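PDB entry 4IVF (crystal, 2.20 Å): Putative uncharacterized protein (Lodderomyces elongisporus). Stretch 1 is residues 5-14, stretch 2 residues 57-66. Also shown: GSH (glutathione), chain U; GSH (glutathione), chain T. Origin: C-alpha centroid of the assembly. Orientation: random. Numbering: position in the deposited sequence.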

ATOM      1  N   LEU F   5      -6.782   1.582 -29.232  1.00 27.04           N
ATOM      2  CA  LEU F   5      -6.961   0.776 -28.021  1.00 25.50           C
ATOM      3  C   LEU F   5      -8.413   0.412 -27.712  1.00 34.60           C
ATOM      4  O   LEU F   5      -9.337   1.171 -28.009  1.00 36.09           O
ATOM      5  N   LYS F   6      -8.598  -0.749 -27.087  1.00 31.60           N
ATOM      6  CA  LYS F   6      -9.900  -1.164 -26.573  1.00 29.38           C
ATOM      7  C   LYS F   6     -10.215  -0.472 -25.241  1.00 30.09           C
ATOM      8  O   LYS F   6      -9.297  -0.099 -24.494  1.00 23.39           O
ATOM      9  N   PRO F   7     -11.516  -0.289 -24.938  1.00 30.83           N
ATOM     10  CA  PRO F   7     -11.894   0.308 -23.649  1.00 30.98           C
ATOM     11  C   PRO F   7     -11.437  -0.539 -22.461  1.00 19.86           C
ATOM     12  O   PRO F   7     -11.564  -1.764 -22.486  1.00 37.49           O
ATOM     13  N   ILE F   8     -10.919   0.122 -21.433  1.00 18.60           N
ATOM     14  CA  ILE F   8     -10.563  -0.520 -20.180  1.00 17.42           C
ATOM     15  C   ILE F   8     -11.816  -0.601 -19.318  1.00 20.67           C
ATOM     16  O   ILE F   8     -12.535   0.379 -19.186  1.00 21.25           O
ATOM     17  N   LYS F   9     -12.105  -1.773 -18.759  1.00 21.49           N
ATOM     18  CA  LYS F   9     -13.298  -1.910 -17.932  1.00 23.71           C
ATOM     19  C   LYS F   9     -12.950  -1.591 -16.483  1.00 22.41           C
ATOM     20  O   LYS F   9     -12.027  -2.180 -15.911  1.00 17.97           O
ATOM     21  N   LEU F  10     -13.693  -0.649 -15.905  1.00 16.89           N
ATOM     22  CA  LEU F  10     -13.473  -0.219 -14.533  1.00 13.99           C
ATOM     23  C   LEU F  10     -14.640  -0.633 -13.635  1.00 18.12           C
ATOM     24  O   LEU F  10     -15.770  -0.176 -13.825  1.00 17.35           O
ATOM     25  N   TYR F  11     -14.357  -1.505 -12.672  1.00 13.46           N
ATOM     26  CA  TYR F  11     -15.331  -1.889 -11.661  1.00 13.48           C
ATOM     27  C   TYR F  11     -15.123  -0.944 -10.490  1.00 16.77           C
ATOM     28  O   TYR F  11     -14.057  -0.925  -9.873  1.00 15.84           O
ATOM     29  N   THR F  12     -16.127  -0.130 -10.201  1.00 18.50           N
ATOM     30  CA  THR F  12     -15.915   0.935  -9.245  1.00 18.22           C
ATOM     31  C   THR F  12     -17.194   1.386  -8.551  1.00 17.26           C
ATOM     32  O   THR F  12     -18.275   0.837  -8.784  1.00 17.93           O
ATOM     33  N   ALA F  13     -17.038   2.380  -7.681  1.00 17.60           N
ATOM     34  CA  ALA F  13     -18.133   2.995  -6.940  1.00 18.71           C
ATOM     35  C   ALA F  13     -17.679   4.418  -6.609  1.00 21.01           C
ATOM     36  O   ALA F  13     -16.479   4.691  -6.586  1.00 13.93           O
ATOM     37  N   PRO F  14     -18.628   5.327  -6.339  1.00 19.66           N
ATOM     38  CA  PRO F  14     -18.226   6.715  -6.067  1.00 25.17           C
ATOM     39  C   PRO F  14     -17.584   6.867  -4.683  1.00 23.82           C
ATOM     40  O   PRO F  14     -18.259   7.187  -3.708  1.00 20.63           O
ATOM     41  N   ARG F  57     -13.387  -6.251  -3.147  1.00 14.54           N
ATOM     42  CA  ARG F  57     -13.526  -4.804  -3.023  1.00 17.79           C
ATOM     43  C   ARG F  57     -13.275  -4.126  -4.364  1.00 16.69           C
ATOM     44  O   ARG F  57     -12.652  -4.697  -5.248  1.00 13.36           O
ATOM     45  N   ILE F  58     -13.775  -2.908  -4.519  1.00 14.51           N
ATOM     46  CA  ILE F  58     -13.485  -2.130  -5.708  1.00 10.81           C
ATOM     47  C   ILE F  58     -12.377  -1.156  -5.312  1.00 18.70           C
ATOM     48  O   ILE F  58     -12.188  -0.901  -4.125  1.00 19.34           O
ATOM     49  N   PRO F  59     -11.644  -0.602  -6.293  1.00 20.76           N
ATOM     50  CA  PRO F  59     -11.816  -0.833  -7.724  1.00 13.36           C
ATOM     51  C   PRO F  59     -11.003  -2.008  -8.234  1.00 13.28           C
ATOM     52  O   PRO F  59     -10.098  -2.514  -7.566  1.00 10.88           O
ATOM     53  N   THR F  60     -11.353  -2.429  -9.440  1.00 11.12           N
ATOM     54  CA  THR F  60     -10.675  -3.493 -10.129  1.00 17.51           C
ATOM     55  C   THR F  60     -10.789  -3.106 -11.591  1.00 18.02           C
ATOM     56  O   THR F  60     -11.817  -2.561 -12.005  1.00 15.55           O
ATOM     57  N   ILE F  61      -9.744  -3.356 -12.372  1.00 17.14           N
ATOM     58  CA  ILE F  61      -9.827  -3.106 -13.807  1.00 20.64           C
ATOM     59  C   ILE F  61      -9.646  -4.383 -14.619  1.00 20.56           C
ATOM     60  O   ILE F  61      -9.112  -5.374 -14.128  1.00 20.44           O
ATOM     61  N   ASN F  62     -10.125  -4.353 -15.858  1.00 21.73           N
ATOM     62  CA  ASN F  62      -9.787  -5.367 -16.845  1.00 21.27           C
ATOM     63  C   ASN F  62      -9.327  -4.652 -18.092  1.00 21.64           C
ATOM     64  O   ASN F  62     -10.101  -3.919 -18.728  1.00 17.28           O
ATOM     65  N   ASP F  63      -8.061  -4.874 -18.431  1.00 20.93           N
ATOM     66  CA  ASP F  63      -7.474  -4.300 -19.625  1.00 22.57           C
ATOM     67  C   ASP F  63      -7.421  -5.347 -20.716  1.00 22.82           C
ATOM     68  O   ASP F  63      -6.568  -6.231 -20.686  1.00 20.48           O
ATOM     69  N   PRO F  64      -8.313  -5.236 -21.707  1.00 28.84           N
ATOM     70  CA  PRO F  64      -8.312  -6.195 -22.822  1.00 29.38           C
ATOM     71  C   PRO F  64      -7.124  -5.953 -23.752  1.00 25.67           C
ATOM     72  O   PRO F  64      -6.852  -6.759 -24.644  1.00 23.59           O
ATOM     73  N   ASN F  65      -6.418  -4.847 -23.529  1.00 24.60           N
ATOM     74  CA  ASN F  65      -5.253  -4.511 -24.336  1.00 22.27           C
ATOM     75  C   ASN F  65      -3.999  -5.281 -23.911  1.00 22.20           C
ATOM     76  O   ASN F  65      -3.042  -5.357 -24.668  1.00 23.25           O
ATOM     77  N   PHE F  66      -4.007  -5.851 -22.708  1.00 27.92           N
ATOM     78  CA  PHE F  66      -2.879  -6.666 -22.246  1.00 28.33           C
ATOM     79  C   PHE F  66      -2.853  -7.998 -22.989  1.00 30.46           C
ATOM     80  O   PHE F  66      -3.707  -8.854 -22.769  1.00 34.55           O
TER

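When two antiparallel strands pair edge to edge, their backbones fix the register and their side chains, sent alternately to the two faces, must find room beside one another. The pairing of residues 8–12 with residues 60–63 illustrates this well. Lys9 N donates to Asn62 O and Asn62 N to Lys9 O, both at 2.9 Å; Tyr11 N donates to Thr60 O at 2.8 Å, and Thr60 N to Tyr11 O at 3.1 Å. Between these rungs lies the non-hydrogen-bonded pair Leu10 and Ile61, whose CA atoms are 4.7 Å apart.

On the face of Leu10 and Ile61 the packing is mainly apolar. The CA-to-CB bond of Leu10 (t, p) points to the face of the sheet, but the end of the side chain comes nearer to the other stretch, and CD1 settles beside two neighbours, 3.8 Å from Ile61 CG2 and 4.1 Å from Pro59 CB. Ile61 (p, t) also meets Ile8 (m, t), with Ile8 CG2 4.2 Å from Ile61 CB, so that its branched CB side is flanked by both residues.

The other face is more polar and less enclosed. Tyr11 (m) lays its ring beside Thr60 (m), CD2 of Tyr11 lying 4.2 Å from CG2 of Thr60. Farther along, Lys9 and Asn62, both t at chi1, meet at their CB atoms, 4.3 Å apart, before the lysine chain leads away. A water joins the tips of this face: it lies 2.8 Å from Tyr11 OH and accepts from Asn62 ND2 at 3.0 Å, spanning a gap the side chains do not close directly.

Each end of the ladder is finished differently. At one, Asn65 (m) points toward the other stretch and its amide imitates a backbone rung: Lys6 N donates to Asn65 OD1 and Asn65 ND2 to Lys6 O, each at 2.8 Å. Asp63 OD1 steadies the asparagine within their shared type I turn, accepting from Asn65 N at 2.9 Å and from Asn65 ND2 at 3.0 Å. The ring of Pro64 fills the adjoining space, its CG 3.6 Å from Lys6 CB and 3.2 Å from Pro7 O.

At the other end Ile58, p at chi1 with chi2 at 95°, points toward stretch 1, and its CD1 fits against Ala13, 3.8 Å from Ala13 CB and 3.5 Å from Ala13 N. Its backbone simultaneously grips a glutathione (chain U): Ile58 N donates to O2 of this ligand at 2.9 Å, and ligand N2 donates to Ile58 O at 2.6 Å. The cis peptide before Pro59 follows directly.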

ATOM      1  CB  LEU F   5      -6.380   1.489 -26.799  1.00 23.87           C
ATOM      2  CG  LEU F   5      -4.869   1.720 -26.728  1.00 36.46           C
ATOM      3  CD1 LEU F   5      -4.504   2.499 -25.465  1.00 28.95           C
ATOM      4  CD2 LEU F   5      -4.116   0.405 -26.790  1.00 36.86           C
ATOM      5  CB  LYS F   6      -9.946  -2.687 -26.402  1.00 30.17           C
ATOM      6  CG  LYS F   6     -10.212  -3.457 -27.696  1.00 35.23           C
ATOM      7  CD  LYS F   6      -9.806  -4.919 -27.570  1.00 39.95           C
ATOM      8  CE  LYS F   6     -10.376  -5.772 -28.701  1.00 43.57           C
ATOM      9  NZ  LYS F   6      -9.901  -5.344 -30.047  1.00 46.01           N
ATOM     10  CB  PRO F   7     -13.433   0.341 -23.708  1.00 29.74           C
ATOM     11  CG  PRO F   7     -13.774   0.260 -25.163  1.00 28.22           C
ATOM     12  CD  PRO F   7     -12.691  -0.571 -25.785  1.00 27.57           C
ATOM     13  CB  ILE F   8      -9.453   0.268 -19.451  1.00 16.47           C
ATOM     14  CG1 ILE F   8      -8.152   0.186 -20.248  1.00 17.02           C
ATOM     15  CG2 ILE F   8      -9.239  -0.255 -18.029  1.00 15.31           C
ATOM     16  CD1 ILE F   8      -7.012   0.963 -19.621  1.00 16.35           C
ATOM     17  CB  LYS F   9     -13.926  -3.302 -18.060  1.00 25.62           C
ATOM     18  CG  LYS F   9     -15.156  -3.528 -17.168  1.00 32.56           C
ATOM     19  CD  LYS F   9     -16.476  -3.120 -17.839  1.00 39.27           C
ATOM     20  CE  LYS F   9     -17.647  -3.900 -17.230  1.00 51.35           C
ATOM     21  NZ  LYS F   9     -19.016  -3.600 -17.795  1.00 55.22           N
ATOM     22  CB  LEU F  10     -13.291   1.299 -14.479  1.00 13.81           C
ATOM     23  CG  LEU F  10     -13.188   1.907 -13.088  1.00 13.00           C
ATOM     24  CD1 LEU F  10     -11.990   1.334 -12.326  1.00 12.21           C
ATOM     25  CD2 LEU F  10     -13.083   3.441 -13.169  1.00 19.62           C
ATOM     26  CB  TYR F  11     -15.136  -3.351 -11.234  1.00 13.48           C
ATOM     27  CG  TYR F  11     -15.307  -4.323 -12.389  1.00 24.36           C
ATOM     28  CD1 TYR F  11     -16.568  -4.663 -12.848  1.00 15.45           C
ATOM     29  CD2 TYR F  11     -14.209  -4.879 -13.036  1.00 23.77           C
ATOM     30  CE1 TYR F  11     -16.739  -5.523 -13.913  1.00 16.49           C
ATOM     31  CE2 TYR F  11     -14.378  -5.755 -14.113  1.00 23.97           C
ATOM     32  CZ  TYR F  11     -15.648  -6.078 -14.534  1.00 16.49           C
ATOM     33  OH  TYR F  11     -15.844  -6.936 -15.593  1.00 22.98           O
ATOM     34  CB  THR F  12     -15.217   2.133  -9.920  1.00 18.73           C
ATOM     35  OG1 THR F  12     -14.833   3.096  -8.927  1.00 18.49           O
ATOM     36  CG2 THR F  12     -16.125   2.779 -10.959  1.00 16.53           C
ATOM     37  CB  ALA F  13     -18.420   2.206  -5.654  1.00 13.28           C
ATOM     38  CB  PRO F  14     -19.546   7.484  -6.161  1.00 20.44           C
ATOM     39  CG  PRO F  14     -20.594   6.469  -5.877  1.00 21.55           C
ATOM     40  CD  PRO F  14     -20.090   5.155  -6.356  1.00 15.02           C
ATOM     41  CB  ARG F  57     -12.545  -4.255  -1.989  1.00 17.79           C
ATOM     42  CG  ARG F  57     -12.637  -4.918  -0.625  1.00 13.99           C
ATOM     43  CD  ARG F  57     -11.712  -4.228   0.345  1.00 12.99           C
ATOM     44  NE  ARG F  57     -12.425  -3.326   1.235  1.00 15.04           N
ATOM     45  CZ  ARG F  57     -11.865  -2.687   2.255  1.00 17.57           C
ATOM     46  NH1 ARG F  57     -10.568  -2.844   2.514  1.00 14.47           N
ATOM     47  NH2 ARG F  57     -12.606  -1.885   3.011  1.00 11.11           N
ATOM     48  CB  ILE F  58     -14.763  -1.404  -6.235  1.00 14.17           C
ATOM     49  CG1 ILE F  58     -15.334  -0.460  -5.170  1.00 11.58           C
ATOM     50  CG2 ILE F  58     -15.816  -2.439  -6.750  1.00 12.12           C
ATOM     51  CD1 ILE F  58     -14.872   0.990  -5.311  1.00 14.01           C
ATOM     52  CB  PRO F  59     -11.292   0.466  -8.332  1.00 14.91           C
ATOM     53  CG  PRO F  59     -10.185   0.844  -7.424  1.00 12.68           C
ATOM     54  CD  PRO F  59     -10.657   0.470  -6.041  1.00 16.00           C
ATOM     55  CB  THR F  60     -11.388  -4.851  -9.884  1.00 11.87           C
ATOM     56  OG1 THR F  60     -11.213  -5.239  -8.516  1.00 14.44           O
ATOM     57  CG2 THR F  60     -10.807  -5.942 -10.771  1.00 12.57           C
ATOM     58  CB  ILE F  61      -8.793  -2.054 -14.288  1.00 14.10           C
ATOM     59  CG1 ILE F  61      -7.374  -2.577 -14.083  1.00 12.73           C
ATOM     60  CG2 ILE F  61      -9.000  -0.715 -13.564  1.00 14.73           C
ATOM     61  CD1 ILE F  61      -6.327  -1.733 -14.746  1.00 19.20           C
ATOM     62  CB  ASN F  62     -10.968  -6.294 -17.176  1.00 20.32           C
ATOM     63  CG  ASN F  62     -10.585  -7.431 -18.137  1.00 21.36           C
ATOM     64  OD1 ASN F  62      -9.699  -7.289 -18.977  1.00 18.46           O
ATOM     65  ND2 ASN F  62     -11.268  -8.562 -18.014  1.00 24.26           N
ATOM     66  CB  ASP F  63      -6.058  -3.786 -19.343  1.00 21.56           C
ATOM     67  CG  ASP F  63      -5.562  -2.839 -20.421  1.00 27.34           C
ATOM     68  OD1 ASP F  63      -6.185  -2.805 -21.502  1.00 29.14           O
ATOM     69  OD2 ASP F  63      -4.557  -2.131 -20.192  1.00 25.09           O
ATOM     70  CB  PRO F  64      -9.635  -5.905 -23.538  1.00 22.24           C
ATOM     71  CG  PRO F  64      -9.921  -4.456 -23.231  1.00 21.35           C
ATOM     72  CD  PRO F  64      -9.302  -4.155 -21.881  1.00 19.70           C
ATOM     73  CB  ASN F  65      -4.994  -2.995 -24.329  1.00 22.62           C
ATOM     74  CG  ASN F  65      -6.143  -2.191 -24.951  1.00 23.10           C
ATOM     75  OD1 ASN F  65      -6.398  -2.274 -26.154  1.00 27.06           O
ATOM     76  ND2 ASN F  65      -6.828  -1.404 -24.132  1.00 21.32           N
ATOM     77  CB  PHE F  66      -2.938  -6.909 -20.734  1.00 25.64           C
ATOM     78  CG  PHE F  66      -1.629  -7.387 -20.143  1.00 22.51           C
ATOM     79  CD1 PHE F  66      -1.343  -8.739 -20.047  1.00 20.37           C
ATOM     80  CD2 PHE F  66      -0.680  -6.475 -19.695  1.00 23.75           C
ATOM     81  CE1 PHE F  66      -0.142  -9.182 -19.513  1.00 20.49           C
ATOM     82  CE2 PHE F  66       0.526  -6.907 -19.160  1.00 19.25           C
ATOM     83  CZ  PHE F  66       0.799  -8.266 -19.077  1.00 22.91           C
TER
HETATM   84  N1  GSH U 302      -6.635  -1.323  -0.584  1.00 19.54           N
HETATM   85  CA1 GSH U 302      -7.738  -1.144  -1.484  1.00 18.72           C
HETATM   86  C1  GSH U 302      -7.347  -0.291  -2.611  1.00 17.46           C
HETATM   87  O11 GSH U 302      -7.769  -0.528  -3.764  1.00 14.25           O
HETATM   88  O12 GSH U 302      -6.597   0.696  -2.436  1.00 20.22           O
HETATM   89  CB1 GSH U 302      -8.922  -0.534  -0.742  1.00 14.61           C
HETATM   90  CG1 GSH U 302     -10.136  -0.740  -1.557  1.00 12.84           C
HETATM   91  CD1 GSH U 302     -11.425  -0.359  -0.843  1.00 15.01           C
HETATM   92  OE1 GSH U 302     -11.458   0.032   0.333  1.00 19.64           O
HETATM   93  N2  GSH U 302     -12.721  -0.464  -1.602  1.00  9.07           N
HETATM   94  CA2 GSH U 302     -13.956  -0.124  -0.932  1.00 18.91           C
HETATM   95  C2  GSH U 302     -14.874  -1.324  -1.005  1.00 21.39           C
HETATM   96  O2  GSH U 302     -14.944  -1.976  -2.051  1.00 17.13           O
HETATM   97  CB2 GSH U 302     -14.567   1.019  -1.608  1.00 20.73           C
HETATM   98  SG2 GSH U 302     -13.474   2.411  -1.554  1.00 22.45           S
HETATM   99  N3  GSH U 302     -15.676  -1.710   0.151  1.00 21.71           N
HETATM  100  CA3 GSH U 302     -16.555  -2.859   0.045  1.00 19.11           C
HETATM  101  C3  GSH U 302     -16.353  -3.819   1.149  1.00 27.05           C
HETATM  102  O31 GSH U 302     -15.279  -3.864   1.791  1.00 25.06           O
HETATM  103  O32 GSH U 302     -17.287  -4.612   1.441  1.00 31.13           O
HETATM  104  N1  GSH T 301     -15.270  -2.998   4.909  1.00 37.65           N
HETATM  105  CA1 GSH T 301     -15.397  -1.619   5.316  1.00 45.55           C
HETATM  106  C1  GSH T 301     -15.585  -1.543   6.771  1.00 52.02           C
HETATM  107  O11 GSH T 301     -15.508  -2.583   7.464  1.00 51.66           O
HETATM  108  O12 GSH T 301     -15.802  -0.445   7.327  1.00 51.17           O
HETATM  109  CB1 GSH T 301     -16.508  -0.901   4.543  1.00 32.55           C
HETATM  110  CG1 GSH T 301     -16.170   0.531   4.343  1.00 24.80           C
HETATM  111  CD1 GSH T 301     -15.043   0.741   3.331  1.00 22.50           C
HETATM  112  OE1 GSH T 301     -14.779  -0.108   2.465  1.00 24.17           O
HETATM  113  N2  GSH T 301     -14.217   2.005   3.358  1.00 22.62           N
HETATM  114  CA2 GSH T 301     -13.143   2.190   2.395  1.00 22.61           C
HETATM  115  C2  GSH T 301     -11.817   2.123   3.100  1.00 22.55           C
HETATM  116  O2  GSH T 301     -11.726   2.499   4.261  1.00 23.25           O
HETATM  117  CB2 GSH T 301     -13.251   3.508   1.773  1.00 28.19           C
HETATM  118  SG2 GSH T 301     -14.844   3.732   1.063  1.00 38.23           S
HETATM  119  N3  GSH T 301     -10.632   1.632   2.417  1.00 21.61           N
HETATM  120  CA3 GSH T 301      -9.377   1.596   3.141  1.00 27.23           C
HETATM  121  C3  GSH T 301      -8.245   1.851   2.227  1.00 30.36           C
HETATM  122  O31 GSH T 301      -8.387   2.553   1.195  1.00 22.41           O
HETATM  123  O32 GSH T 301      -7.124   1.339   2.498  1.00 34.89           O
HETATM  124  O   HOH W   1     -14.015  -8.580 -16.836  1.00 26.32           O